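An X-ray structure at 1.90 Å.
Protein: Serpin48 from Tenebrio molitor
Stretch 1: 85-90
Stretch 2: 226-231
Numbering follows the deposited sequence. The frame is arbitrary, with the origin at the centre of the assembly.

Stretch 1 85-90: TNEEYT
Stretch 2, residues 226-231: FKGGAS

Two loop segments of one chain, at least 138 residues apart in sequence wherever they touch, pack together and bury 247 Å² summed over both sides. The closest pair of CA atoms across the contact is that of Glu88 and Gly228, 5.2 Å apart, and no direct hydrogen bond joins the two segments.

Each loop is first shaped from within. In 85-90, Asn86 N donates to Tyr89 O at 3.1 Å, while the Asn86 side chain (chi1 t, chi2 -99°) folds back so that OD1 accepts from Glu88 N at 2.7 Å. A short amide side chain suits this place, since its carbonyl oxygen can reach a backbone NH two residues on. Glu87 and Glu88 have phi/psi of -79/-33 and -88/-19; Asn86 (-131/172) and Tyr89 (-160/153) are extended. In 226-231, Phe226 to Gly229 form a type II turn, with Lys227 at -61/134 and Gly228 at 99/1. The turn's own bond, Gly229 N to Phe226 O, is weak at 3.4 Å; Phe226 N to Ala230 O, at 2.8 Å, closes the loop more firmly.

The backbone angles explain the two glycines. The positive phi of Gly228, and of Gly229 (106/-13), would jam a CB against the preceding carbonyl oxygen. At Gly228 the partner loop adds a second reason: an ideal CB would lie 2.7 Å from Glu88 CB and 2.9 Å from Asn86 OD1, both clashes. Its absence lets Glu88 CG approach Gly228 CA to 3.7 Å.

The apolar contact centres on Tyr89, chi1 p and chi2 73°. Ala230 CB sits over one face of the ring, 4.3 Å from its centroid and 25° off the normal, a CH-pi contact in which a small methyl fits against the aromatic surface. At the ring edge, near its plane, Lys227 O lies 3.4 Å from Tyr89 CD2 and Gly228 O lies 3.6 Å from Tyr89 CE2, so the carbonyls meet the rim rather than the pi cloud. Burial has a price: Tyr89 OH and Ala230 N have no polar partner in the model.

A water lies between the loops, its O 2.7 Å from Glu88 O and 2.6 Å from Lys227 O. A carbonyl can only accept, so in either bond the water is the donor. Two carbonyls cannot bond to each other, and the water can stand between them. Beside it, Glu88 (chi1 m, chi2 m, chi3 160°) places CB 3.3 Å from Lys227 O and OE2 3.7 Å from Lys227 CD. Lys227 (m, t, t, p) starts toward the partner loop, but its end leads away and NZ bonds elsewhere in the structure; its aliphatic stem makes the side-chain contact.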

# COMPACT_ATOMS: atom_id res chain seq x y z
N THR A 85 2.71 -5.33 13.58
CA THR A 85 2.64 -6.73 13.98
C THR A 85 1.78 -6.85 15.23
O THR A 85 2.07 -6.25 16.26
CB THR A 85 4.04 -7.36 14.23
OG1 THR A 85 3.88 -8.74 14.60
CG2 THR A 85 4.79 -6.61 15.34
N ASN A 86 0.70 -7.61 15.11
CA ASN A 86 -0.32 -7.70 16.14
C ASN A 86 -0.57 -9.18 16.37
O ASN A 86 -0.05 -10.03 15.64
CB ASN A 86 -1.61 -7.01 15.66
CG ASN A 86 -2.59 -6.70 16.79
OD1 ASN A 86 -3.56 -7.43 17.02
ND2 ASN A 86 -2.36 -5.58 17.48
N GLU A 87 -1.35 -9.50 17.40
CA GLU A 87 -1.78 -10.86 17.62
C GLU A 87 -2.92 -11.14 16.65
O GLU A 87 -3.07 -12.25 16.15
CB GLU A 87 -2.27 -11.05 19.05
CG GLU A 87 -1.23 -10.73 20.11
CD GLU A 87 -1.77 -10.93 21.52
OE1 GLU A 87 -2.96 -10.64 21.76
OE2 GLU A 87 -0.99 -11.38 22.38
N GLU A 88 -3.71 -10.10 16.38
CA GLU A 88 -4.93 -10.20 15.59
C GLU A 88 -4.74 -10.05 14.08
O GLU A 88 -5.61 -10.44 13.30
CB GLU A 88 -5.95 -9.16 16.07
CG GLU A 88 -6.32 -9.26 17.55
CD GLU A 88 -6.96 -10.59 17.91
OE1 GLU A 88 -6.95 -10.93 19.11
OE2 GLU A 88 -7.48 -11.29 17.01
N TYR A 89 -3.62 -9.46 13.66
CA TYR A 89 -3.38 -9.19 12.25
C TYR A 89 -1.90 -8.97 11.92
O TYR A 89 -1.14 -8.51 12.77
CB TYR A 89 -4.18 -7.98 11.79
CG TYR A 89 -3.78 -6.67 12.46
CD1 TYR A 89 -2.58 -6.03 12.14
CD2 TYR A 89 -4.61 -6.07 13.39
CE1 TYR A 89 -2.23 -4.84 12.74
CE2 TYR A 89 -4.27 -4.88 14.00
CZ TYR A 89 -3.09 -4.27 13.68
OH TYR A 89 -2.76 -3.08 14.29
N THR A 90 -1.52 -9.28 10.68
CA THR A 90 -0.12 -9.19 10.28
C THR A 90 0.09 -8.58 8.90
O THR A 90 -0.52 -9.01 7.91
CB THR A 90 0.54 -10.57 10.27
OG1 THR A 90 0.00 -11.37 11.33
CG2 THR A 90 2.06 -10.45 10.42
N PHE A 226 -11.67 -4.55 11.67
CA PHE A 226 -10.90 -5.78 11.76
C PHE A 226 -10.61 -6.03 13.22
O PHE A 226 -10.57 -5.09 14.02
CB PHE A 226 -9.56 -5.61 11.03
CG PHE A 226 -9.66 -5.66 9.53
CD1 PHE A 226 -10.27 -6.74 8.89
CD2 PHE A 226 -9.14 -4.64 8.76
CE1 PHE A 226 -10.35 -6.79 7.50
CE2 PHE A 226 -9.21 -4.67 7.37
CZ PHE A 226 -9.82 -5.75 6.74
N LYS A 227 -10.40 -7.28 13.59
CA LYS A 227 -9.95 -7.58 14.93
C LYS A 227 -8.61 -6.91 15.20
O LYS A 227 -7.70 -6.97 14.37
CB LYS A 227 -9.83 -9.09 15.14
CG LYS A 227 -11.15 -9.82 15.26
CD LYS A 227 -10.92 -11.26 15.70
CE LYS A 227 -12.23 -12.02 15.82
NZ LYS A 227 -12.80 -12.38 14.49
N GLY A 228 -8.51 -6.27 16.36
CA GLY A 228 -7.25 -5.71 16.81
C GLY A 228 -7.15 -4.22 16.54
O GLY A 228 -6.12 -3.61 16.82
N GLY A 229 -8.20 -3.65 15.96
CA GLY A 229 -8.23 -2.21 15.73
C GLY A 229 -8.02 -1.71 14.31
O GLY A 229 -8.25 -0.53 14.02
N ALA A 230 -7.56 -2.58 13.42
CA ALA A 230 -7.43 -2.23 12.01
C ALA A 230 -8.82 -2.04 11.40
O ALA A 230 -9.83 -2.42 12.00
CB ALA A 230 -6.69 -3.32 11.29
N SER A 231 -8.88 -1.47 10.20
CA SER A 231 -10.18 -1.33 9.53
C SER A 231 -10.07 -1.23 8.01
O SER A 231 -9.02 -0.86 7.48
CB SER A 231 -10.95 -0.14 10.09
OG SER A 231 -10.36 1.08 9.70
O HOH W 1 -7.49 -8.67 12.36